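PDB 3MZ2: glycerophosphoryl diester phosphodiesterase, which probably hydrolyses glycerophosphodiesters, releasing an alcohol and glycerol phosphate. Local coordinates for residues D82-E85 with R86-G90; T91-V94 with S95-T98; L107-P110 with E111-T115; A191-D194 with Y195-G199. All coordinates share one frame; numbering follows the deposited sequence.

Contact 1 of 4, residues D82-E85 with R86-G90; sequences DTLE and RTSNG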
loop_
_atom_site.group_PDB
_atom_site.type_symbol
_atom_site.label_atom_id
_atom_site.label_comp_id
_atom_site.label_asym_id
_atom_site.label_seq_id
_atom_site.Cartn_x
_atom_site.Cartn_y
_atom_site.Cartn_z
ATOM N N ASP A 82 -6.595 7.743 -4.336
ATOM C CA ASP A 82 -5.752 8.815 -3.840
ATOM C C ASP A 82 -6.265 10.172 -4.319
ATOM O O ASP A 82 -5.826 11.189 -3.850
ATOM C CB ASP A 82 -4.271 8.627 -4.313
ATOM C CG ASP A 82 -3.628 7.376 -3.736
ATOM O OD1 ASP A 82 -4.029 6.923 -2.619
ATOM O OD2 ASP A 82 -2.744 6.815 -4.406
ATOM N N THR A 83 -7.133 10.192 -5.310
ATOM C CA THR A 83 -7.717 11.464 -5.763
ATOM C C THR A 83 -9.237 11.306 -5.793
ATOM O O THR A 83 -9.753 10.192 -5.953
ATOM C CB THR A 83 -7.164 11.875 -7.146
ATOM O OG1 THR A 83 -7.588 10.940 -8.154
ATOM C CG2 THR A 83 -5.671 11.905 -7.113
ATOM N N LEU A 84 -9.944 12.416 -5.643
ATOM C CA LEU A 84 -11.422 12.420 -5.605
ATOM C C LEU A 84 -12.166 12.253 -6.931
ATOM O O LEU A 84 -13.310 11.871 -6.885
ATOM C CB LEU A 84 -11.911 13.702 -4.913
ATOM C CG LEU A 84 -11.584 13.825 -3.427
ATOM C CD1 LEU A 84 -11.680 15.304 -2.923
ATOM C CD2 LEU A 84 -12.518 12.892 -2.684
ATOM N N GLU A 85 -11.523 12.486 -8.095
ATOM C CA GLU A 85 -12.230 12.594 -9.391
ATOM C C GLU A 85 -12.991 11.378 -9.905
ATOM O O GLU A 85 -14.071 11.552 -10.454
ATOM C CB GLU A 85 -11.307 13.065 -10.532
ATOM C CG GLU A 85 -10.831 14.496 -10.400
ATOM C CD GLU A 85 -9.574 14.646 -9.552
ATOM O OE1 GLU A 85 -9.082 13.630 -9.006
ATOM O OE2 GLU A 85 -9.076 15.792 -9.425
ATOM N N ARG A 86 -12.467 10.154 -9.759
ATOM C CA ARG A 86 -13.153 8.986 -10.326
ATOM C C ARG A 86 -14.531 8.689 -9.709
ATOM O O ARG A 86 -15.492 8.438 -10.430
ATOM C CB ARG A 86 -12.251 7.724 -10.269
ATOM C CG ARG A 86 -12.857 6.505 -11.012
ATOM C CD ARG A 86 -11.941 5.274 -10.933
ATOM N NE ARG A 86 -11.738 4.868 -9.547
ATOM C CZ ARG A 86 -12.473 3.972 -8.886
ATOM N NH1 ARG A 86 -13.444 3.275 -9.484
ATOM N NH2 ARG A 86 -12.195 3.737 -7.616
ATOM N N THR A 87 -14.643 8.694 -8.377
ATOM C CA THR A 87 -15.888 8.257 -7.756
ATOM C C THR A 87 -16.565 9.379 -6.968
ATOM O O THR A 87 -17.425 9.106 -6.119
ATOM C CB THR A 87 -15.663 7.046 -6.842
ATOM O OG1 THR A 87 -14.841 7.438 -5.752
ATOM C CG2 THR A 87 -14.985 5.904 -7.620
ATOM N N SER A 88 -16.194 10.625 -7.276
ATOM C CA SER A 88 -16.901 11.818 -6.747
ATOM C C SER A 88 -16.817 13.028 -7.707
ATOM O O SER A 88 -16.036 13.043 -8.666
ATOM C CB SER A 88 -16.344 12.245 -5.378
ATOM O OG SER A 88 -15.144 13.000 -5.508
ATOM N N ASN A 89 -17.574 14.074 -7.377
ATOM C CA ASN A 89 -17.480 15.339 -8.113
ATOM C C ASN A 89 -16.447 16.310 -7.530
ATOM O O ASN A 89 -16.465 17.498 -7.847
ATOM C CB ASN A 89 -18.853 16.009 -8.193
ATOM C CG ASN A 89 -19.377 16.460 -6.840
ATOM O OD1 ASN A 89 -18.827 16.112 -5.781
ATOM N ND2 ASN A 89 -20.457 17.254 -6.865
ATOM N N GLY A 90 -15.582 15.821 -6.643
ATOM C CA GLY A 90 -14.530 16.636 -6.059
ATOM C C GLY A 90 -13.236 16.545 -6.851
ATOM O O GLY A 90 -13.142 15.760 -7.797
HETATM O O HOH W 1 -9.937 9.302 -8.890
HETATM O O HOH W 2 -11.935 8.726 -6.916
#
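Between Leu-84 and Gly-90 the backbone closes an irregular loop, their CA atoms only 5.3 Å apart although six positions separate them in sequence. Across its mouth Ser-88 OG donates to Leu-84 O at 2.6 Å, a short bond in which the hydroxyl sits above the carbonyl plane, 42° out of it. The same hydroxyl accepts from Gly-90 N at 3.1 Å with an N-H...O angle of 159°, which makes Ser-88 the head of an ST turn. Its chi1 of 80° holds OG between the backbone N and the carbonyl carbon, where it can serve both partners and also brush Leu-84 CB. Glu-85, bent at chi2, passes its CG along Gly-90 O, 3.7 Å away. Two waters bridge the segments. Water 1 lies between Thr-83 OG1 and Arg-86 N, accepting from the latter at 2.8 Å, while water 2 probably donates to Thr-83 O and accepts from Thr-87 N at 3.1 Å. The guanidinium of Arg-86 has one face over Thr-87 CG2 and is salt-bridged to Glu-47 and Asp-81. Thr-83 OG1 also meets Thr-83 and Glu-85 of the second subunit, so the loop lies at the dimer interface. The segment has no regular helix or strand; Lys-108 NZ donates to Glu-85 O and Ser-88 O, and backbone bonds join Leu-84 to Gly-92, Thr-87 to Lys-108 and Asn-89 to Arg-106. Alongside these and the waters, the Ser-88 hydroxyl, gripping a carbonyl and an amide at once, ties the two ends of the loop.

Contact 2 of 4, residues T91-V94 with S95-T98; sequences TGKV and SDYT. With SO4 (sulfate ion), chain N.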
loop_
_atom_site.group_PDB
_atom_site.type_symbol
_atom_site.label_atom_id
_atom_site.label_comp_id
_atom_site.label_asym_id
_atom_site.label_seq_id
_atom_site.Cartn_x
_atom_site.Cartn_y
_atom_site.Cartn_z
ATOM N N THR A 91 -12.254 17.357 -6.452
ATOM C CA THR A 91 -10.894 17.296 -6.987
ATOM C C THR A 91 -9.903 17.385 -5.830
ATOM O O THR A 91 -10.233 17.929 -4.773
ATOM C CB THR A 91 -10.614 18.436 -8.006
ATOM O OG1 THR A 91 -10.658 19.683 -7.330
ATOM C CG2 THR A 91 -11.622 18.410 -9.163
ATOM N N GLY A 92 -8.698 16.846 -6.020
ATOM C CA GLY A 92 -7.657 16.819 -4.985
ATOM C C GLY A 92 -7.690 15.505 -4.223
ATOM O O GLY A 92 -8.370 14.569 -4.650
ATOM N N LYS A 93 -6.952 15.464 -3.106
ATOM C CA LYS A 93 -6.813 14.291 -2.227
ATOM C C LYS A 93 -7.907 14.327 -1.154
ATOM O O LYS A 93 -8.221 15.407 -0.635
ATOM C CB LYS A 93 -5.463 14.374 -1.462
ATOM C CG LYS A 93 -4.195 14.283 -2.298
ATOM C CD LYS A 93 -2.921 14.127 -1.461
ATOM C CE LYS A 93 -2.720 15.272 -0.472
ATOM N NZ LYS A 93 -1.476 15.106 0.347
ATOM N N VAL A 94 -8.414 13.183 -0.745
ATOM C CA VAL A 94 -9.271 13.128 0.452
ATOM C C VAL A 94 -8.569 13.833 1.636
ATOM O O VAL A 94 -9.208 14.576 2.392
ATOM C CB VAL A 94 -9.647 11.668 0.839
ATOM C CG1 VAL A 94 -10.179 11.564 2.249
ATOM C CG2 VAL A 94 -10.667 11.072 -0.132
ATOM N N SER A 95 -7.268 13.621 1.810
ATOM C CA SER A 95 -6.602 14.176 2.988
ATOM C C SER A 95 -6.397 15.696 2.910
ATOM O O SER A 95 -5.947 16.274 3.883
ATOM C CB SER A 95 -5.272 13.485 3.264
ATOM O OG SER A 95 -4.366 13.732 2.189
ATOM N N ASP A 96 -6.737 16.345 1.792
ATOM C CA ASP A 96 -6.746 17.838 1.747
ATOM C C ASP A 96 -7.984 18.475 2.394
ATOM O O ASP A 96 -8.017 19.698 2.538
ATOM C CB ASP A 96 -6.722 18.431 0.320
ATOM C CG ASP A 96 -5.514 18.014 -0.513
ATOM O OD1 ASP A 96 -4.366 18.026 0.004
ATOM O OD2 ASP A 96 -5.747 17.782 -1.731
ATOM N N TYR A 97 -9.002 17.682 2.724
ATOM C CA TYR A 97 -10.288 18.212 3.165
ATOM C C TYR A 97 -10.655 17.663 4.534
ATOM O O TYR A 97 -10.387 16.518 4.840
ATOM C CB TYR A 97 -11.387 17.795 2.176
ATOM C CG TYR A 97 -11.185 18.349 0.792
ATOM C CD1 TYR A 97 -11.605 19.622 0.472
ATOM C CD2 TYR A 97 -10.636 17.560 -0.221
ATOM C CE1 TYR A 97 -11.432 20.138 -0.807
ATOM C CE2 TYR A 97 -10.451 18.074 -1.503
ATOM C CZ TYR A 97 -10.866 19.357 -1.786
ATOM O OH TYR A 97 -10.720 19.896 -3.050
ATOM N N THR A 98 -11.261 18.498 5.367
ATOM C CA THR A 98 -11.873 18.003 6.578
ATOM C C THR A 98 -13.063 17.163 6.211
ATOM O O THR A 98 -13.586 17.292 5.078
ATOM C CB THR A 98 -12.371 19.136 7.489
ATOM O OG1 THR A 98 -13.379 19.883 6.807
ATOM C CG2 THR A 98 -11.227 20.070 7.868
HETATM S S SO4 N . 1.274 16.479 -1.068
HETATM O O1 SO4 N . 0.042 15.943 -1.664
HETATM O O2 SO4 N . 1.193 16.492 0.404
HETATM O O3 SO4 N . 2.390 15.625 -1.509
HETATM O O4 SO4 N . 1.486 17.876 -1.550
#
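Tyr-97 OH donates to Thr-91 O at 2.7 Å, the acceptor lying in the ring plane at the ring's edge and the hydroxyl tilted 21° from the carbonyl plane. Tyr-97 CD2 runs close to Lys-93 O on the way, so the ring edge follows the backbone of 91-93. Asp-96 makes the second link: its OD2 takes the amide of Lys-93 at 3.0 Å, approached from above the carboxylate plane, 45° out of it. In return Asp-96 N donates to Lys-93 O, also at 3.0 Å, so the two residues are joined twice, side chain to amide and amide to carbonyl, across the short 3-10 turn. Tyr-97 N continues the turn by bonding to Val-94 O at 3.1 Å. The chi1 of -59° at Asp-96 puts CG beside its own backbone N, which carries the carboxylate back over the start of the turn. The Lys-93 chain crosses that carboxylate at about a right angle; its bend at chi3 brings CE to 3.2 Å from Asp-96 OD1, and the extended last bond leaves NZ 4.1 Å from OD1, beyond a salt bridge. NZ instead donates to sulfate O1 at 2.7 Å and more weakly to O2. The sulfate, probably from the crystallisation liquor, is also held by Arg-41 and Lys-241 of the second subunit, so the anion spans the two chains. Val-94 packs on Leu-84 and on Leu-102 of helix 99-102, Tyr-97 meets Phe-105 edge-to-face, and Thr-98 N-caps that helix; the whole turn thus leads from the loop after strand 76-78 into helix 99-102.

Contact 3 of 4, residues L107-P110 with E111-T115; sequences LKDP and EGNIT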
loop_
_atom_site.group_PDB
_atom_site.type_symbol
_atom_site.label_atom_id
_atom_site.label_comp_id
_atom_site.label_asym_id
_atom_site.label_seq_id
_atom_site.Cartn_x
_atom_site.Cartn_y
_atom_site.Cartn_z
ATOM N N LEU A 107 -20.858 11.426 -4.515
ATOM C CA LEU A 107 -20.253 10.274 -5.134
ATOM C C LEU A 107 -20.809 10.015 -6.515
ATOM O O LEU A 107 -22.003 10.212 -6.774
ATOM C CB LEU A 107 -20.487 9.047 -4.259
ATOM C CG LEU A 107 -19.813 9.049 -2.873
ATOM C CD1 LEU A 107 -20.211 7.797 -2.048
ATOM C CD2 LEU A 107 -18.298 9.201 -2.961
ATOM N N LYS A 108 -19.931 9.491 -7.365
ATOM C CA LYS A 108 -20.261 9.125 -8.746
ATOM C C LYS A 108 -20.364 7.603 -8.832
ATOM O O LYS A 108 -19.581 6.911 -8.215
ATOM C CB LYS A 108 -19.145 9.574 -9.708
ATOM C CG LYS A 108 -19.089 11.027 -10.144
ATOM C CD LYS A 108 -17.744 11.268 -10.906
ATOM C CE LYS A 108 -17.515 12.725 -11.352
ATOM N NZ LYS A 108 -16.042 13.115 -11.495
ATOM N N ASP A 109 -21.319 7.097 -9.614
ATOM C CA ASP A 109 -21.401 5.659 -9.919
ATOM C C ASP A 109 -20.352 5.304 -10.982
ATOM O O ASP A 109 -19.643 6.191 -11.444
ATOM C CB ASP A 109 -22.836 5.263 -10.322
ATOM C CG ASP A 109 -23.286 5.836 -11.689
ATOM O OD1 ASP A 109 -22.432 6.281 -12.483
ATOM O OD2 ASP A 109 -24.505 5.761 -11.964
ATOM N N PRO A 110 -20.218 4.011 -11.358
ATOM C CA PRO A 110 -19.133 3.680 -12.294
ATOM C C PRO A 110 -19.302 4.262 -13.716
ATOM O O PRO A 110 -18.314 4.370 -14.458
ATOM C CB PRO A 110 -19.105 2.140 -12.303
ATOM C CG PRO A 110 -19.980 1.705 -11.177
ATOM C CD PRO A 110 -20.871 2.821 -10.794
ATOM N N GLU A 111 -20.527 4.661 -14.059
ATOM C CA GLU A 111 -20.843 5.301 -15.338
ATOM C C GLU A 111 -20.478 6.784 -15.344
ATOM O O GLU A 111 -20.503 7.413 -16.392
ATOM C CB GLU A 111 -22.325 5.123 -15.696
ATOM C CG GLU A 111 -22.717 3.680 -16.100
ATOM C CD GLU A 111 -22.912 2.711 -14.920
ATOM O OE1 GLU A 111 -23.219 3.164 -13.791
ATOM O OE2 GLU A 111 -22.752 1.478 -15.119
ATOM N N GLY A 112 -20.117 7.338 -14.188
ATOM C CA GLY A 112 -19.802 8.760 -14.068
ATOM C C GLY A 112 -20.975 9.634 -13.666
ATOM O O GLY A 112 -20.813 10.846 -13.512
ATOM N N ASN A 113 -22.156 9.039 -13.497
ATOM C CA ASN A 113 -23.313 9.773 -13.014
ATOM C C ASN A 113 -23.042 10.243 -11.581
ATOM O O ASN A 113 -22.573 9.448 -10.769
ATOM C CB ASN A 113 -24.584 8.914 -12.989
ATOM C CG ASN A 113 -24.966 8.359 -14.342
ATOM O OD1 ASN A 113 -25.194 9.114 -15.293
ATOM N ND2 ASN A 113 -25.081 7.022 -14.426
ATOM N N ILE A 114 -23.332 11.519 -11.293
ATOM C CA ILE A 114 -23.190 12.057 -9.929
ATOM C C ILE A 114 -24.480 11.765 -9.177
ATOM O O ILE A 114 -25.543 12.135 -9.634
ATOM C CB ILE A 114 -22.913 13.565 -9.896
ATOM C CG1 ILE A 114 -21.745 13.942 -10.817
ATOM C CG2 ILE A 114 -22.574 13.996 -8.472
ATOM C CD1 ILE A 114 -21.632 15.421 -11.086
ATOM N N THR A 115 -24.372 11.058 -8.054
ATOM C CA THR A 115 -25.523 10.700 -7.226
ATOM C C THR A 115 -25.701 11.812 -6.196
ATOM O O THR A 115 -24.963 12.801 -6.214
ATOM C CB THR A 115 -25.306 9.371 -6.517
ATOM O OG1 THR A 115 -24.297 9.551 -5.502
ATOM C CG2 THR A 115 -24.895 8.265 -7.524
#
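The carboxylate of Asp-109 meets Asn-113 at both oxygens. OD2 uses its syn lone pair to accept from Asn-113 ND2 at 2.8 Å, with the acceptor in the amide plane although the two flat groups stand 74° apart. OD1 receives Asn-113 N at 3.0 Å from above the carboxylate plane and, weakly, Glu-111 N. A chi1 of 69° sets the Asp-109 carboxylate between its own N and carbonyl carbon, turned in over the type I turn 109-112, which Gly-112 N closes onto Asp-109 O at 3.0 Å. Glu-111 OE1 stands 3.4 Å from Asp-109 OD2, a proximity of like charges that the amide donors and Gly-44 N, a further donor to OD2, would be expected to temper. Behind the turn, Asp-109 N bonds Asn-113 O at 2.9 Å, flanking the single antiparallel bridge of Lys-108 with Ile-114. Farther back, Leu-107 O is gripped twice by Thr-115, through N at 2.8 Å and OG1 at 2.7 Å. The Lys-108 chain extends away to Glu-85 O and Ser-88 O. This hairpin-like excursion lies between helices 99-102 and 122-129, with Leu-107 turned onto Pro-46, Ser-49 and Ile-119.

Contact 4 of 4, residues A191-D194 with Y195-G199; sequences AVQD and YEDNG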
loop_
_atom_site.group_PDB
_atom_site.type_symbol
_atom_site.label_atom_id
_atom_site.label_comp_id
_atom_site.label_asym_id
_atom_site.label_seq_id
_atom_site.Cartn_x
_atom_site.Cartn_y
_atom_site.Cartn_z
ATOM N N ALA A 191 3.075 -19.033 1.174
ATOM C CA ALA A 191 2.171 -18.175 1.981
ATOM C C ALA A 191 1.513 -19.021 3.086
ATOM O O ALA A 191 1.456 -18.590 4.208
ATOM C CB ALA A 191 1.115 -17.425 1.148
ATOM N N VAL A 192 1.141 -20.263 2.778
ATOM C CA VAL A 192 0.528 -21.132 3.805
ATOM C C VAL A 192 1.514 -21.284 4.966
ATOM O O VAL A 192 1.114 -21.137 6.132
ATOM C CB VAL A 192 0.147 -22.502 3.242
ATOM C CG1 VAL A 192 -0.329 -23.472 4.381
ATOM C CG2 VAL A 192 -0.921 -22.345 2.102
ATOM N N GLN A 193 2.785 -21.556 4.628
ATOM C CA GLN A 193 3.822 -21.773 5.618
ATOM C C GLN A 193 4.077 -20.521 6.457
ATOM O O GLN A 193 4.309 -20.609 7.674
ATOM C CB GLN A 193 5.148 -22.253 4.987
ATOM C CG GLN A 193 6.238 -22.698 6.012
ATOM C CD GLN A 193 5.896 -23.998 6.727
ATOM O OE1 GLN A 193 5.544 -25.001 6.090
ATOM N NE2 GLN A 193 6.014 -23.998 8.050
ATOM N N ASP A 194 4.096 -19.383 5.789
ATOM C CA ASP A 194 4.266 -18.053 6.428
ATOM C C ASP A 194 3.275 -17.854 7.601
ATOM O O ASP A 194 3.669 -17.450 8.714
ATOM C CB ASP A 194 4.045 -16.946 5.375
ATOM C CG ASP A 194 4.278 -15.563 5.909
ATOM O OD1 ASP A 194 5.084 -15.409 6.850
ATOM O OD2 ASP A 194 3.670 -14.623 5.369
ATOM N N TYR A 195 1.982 -18.076 7.365
ATOM C CA TYR A 195 1.039 -17.884 8.464
ATOM C C TYR A 195 1.286 -18.853 9.590
ATOM O O TYR A 195 1.155 -18.487 10.760
ATOM C CB TYR A 195 -0.430 -17.939 8.016
ATOM C CG TYR A 195 -0.728 -16.800 7.102
ATOM C CD1 TYR A 195 -1.000 -15.540 7.597
ATOM C CD2 TYR A 195 -0.653 -16.983 5.736
ATOM C CE1 TYR A 195 -1.227 -14.473 6.763
ATOM C CE2 TYR A 195 -0.857 -15.913 4.854
ATOM C CZ TYR A 195 -1.148 -14.652 5.377
ATOM O OH TYR A 195 -1.378 -13.555 4.575
ATOM N N GLU A 196 1.651 -20.096 9.254
ATOM C CA GLU A 196 1.926 -21.089 10.273
ATOM C C GLU A 196 3.151 -20.693 11.072
ATOM O O GLU A 196 3.138 -20.761 12.288
ATOM C CB GLU A 196 2.094 -22.499 9.686
ATOM C CG GLU A 196 0.806 -22.941 9.107
ATOM C CD GLU A 196 0.831 -24.306 8.446
ATOM O OE1 GLU A 196 1.928 -24.801 8.108
ATOM O OE2 GLU A 196 -0.279 -24.866 8.266
ATOM N N ASP A 197 4.184 -20.213 10.394
ATOM C CA ASP A 197 5.415 -19.819 11.065
ATOM C C ASP A 197 5.185 -18.621 11.994
ATOM O O ASP A 197 5.907 -18.472 13.009
ATOM C CB ASP A 197 6.488 -19.477 10.040
ATOM C CG ASP A 197 7.090 -20.721 9.387
ATOM O OD1 ASP A 197 6.794 -21.845 9.838
ATOM O OD2 ASP A 197 7.835 -20.583 8.411
ATOM N N ASN A 198 4.202 -17.790 11.666
ATOM C CA ASN A 198 3.835 -16.649 12.505
ATOM C C ASN A 198 2.756 -16.960 13.535
ATOM O O ASN A 198 2.261 -16.073 14.214
ATOM C CB ASN A 198 3.411 -15.447 11.641
ATOM C CG ASN A 198 4.613 -14.679 11.120
ATOM O OD1 ASN A 198 5.199 -13.920 11.859
ATOM N ND2 ASN A 198 5.043 -14.970 9.900
ATOM N N GLY A 199 2.407 -18.238 13.622
ATOM C CA GLY A 199 1.462 -18.703 14.658
ATOM C C GLY A 199 0.063 -18.156 14.573
ATOM O O GLY A 199 -0.598 -18.044 15.636
HETATM O O HOH W 3 4.114 -25.413 9.871
HETATM O O HOH W 4 2.754 -25.664 5.220
#
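Asp-194 O accepts two donors from Asn-198, the backbone N at 3.0 Å and ND2 at 3.1 Å, arriving from opposite faces of the carbonyl plane. Asn-198 is the first residue beyond the helix, and its chi1 of -81° lays CG beside its own N, returning the amide to the last turn. The ND2 donor keeps the acceptor close to its own plane, while OD1 of the same amide is taken up by Arg-171. Farther up, Asp-197 N donates to Gln-193 O at 2.8 Å, and the side chains repeat the pairing: Gln-193 NE2 reaches Asp-197 OD1 at 2.9 Å, nearly straight at 165° and from above the carboxylate plane. Gln-193 bends at chi2 to do so. Two waters link its amide to Glu-196 OE1: water 3 accepts from NE2 at 3.0 Å, and water 4 donates to OE1 of Gln-193. Glu-196 OE2 is bound by Trp-202 and Arg-227, Asp-194 OD2 by Gly-167 N, and Tyr-195 OH by Phe-185 O on strand 182-185. Gly-199, with positive phi, is the C-prime residue of a Schellman motif: its N donates to Glu-196 O at 2.9 Å, and Ile-200 N bonds Tyr-195 O. The C-terminal carbonyls are therefore met by the Schellman pair and the Asn-198 amide, while water and i+4 side-chain bonding serve the more exposed face of this barrel helix.

Contacts 1, 2 and 3 cluster in the long excursion after strand 76-78, whereas contact 4 lies on a barrel helix, its centre about 41 Å from that of contact 3 and on the opposite side of the chain's centre. Contact 1 is buried, contact 2 lies at the surface, and contacts 3 and 4 are partly buried. Contact 1 touches two others: Leu-84 N meets Gly-92 O at 2.8 Å, and Thr-87 O meets Lys-108 N at 2.8 Å. It combines a hydroxyl and waters with these backbone bonds and the Lys-108 ammonium, while carboxylates receive turn amides in contacts 2 and 3, which do not touch. Contact 4 instead adds side-chain bonds to regular helical pairing.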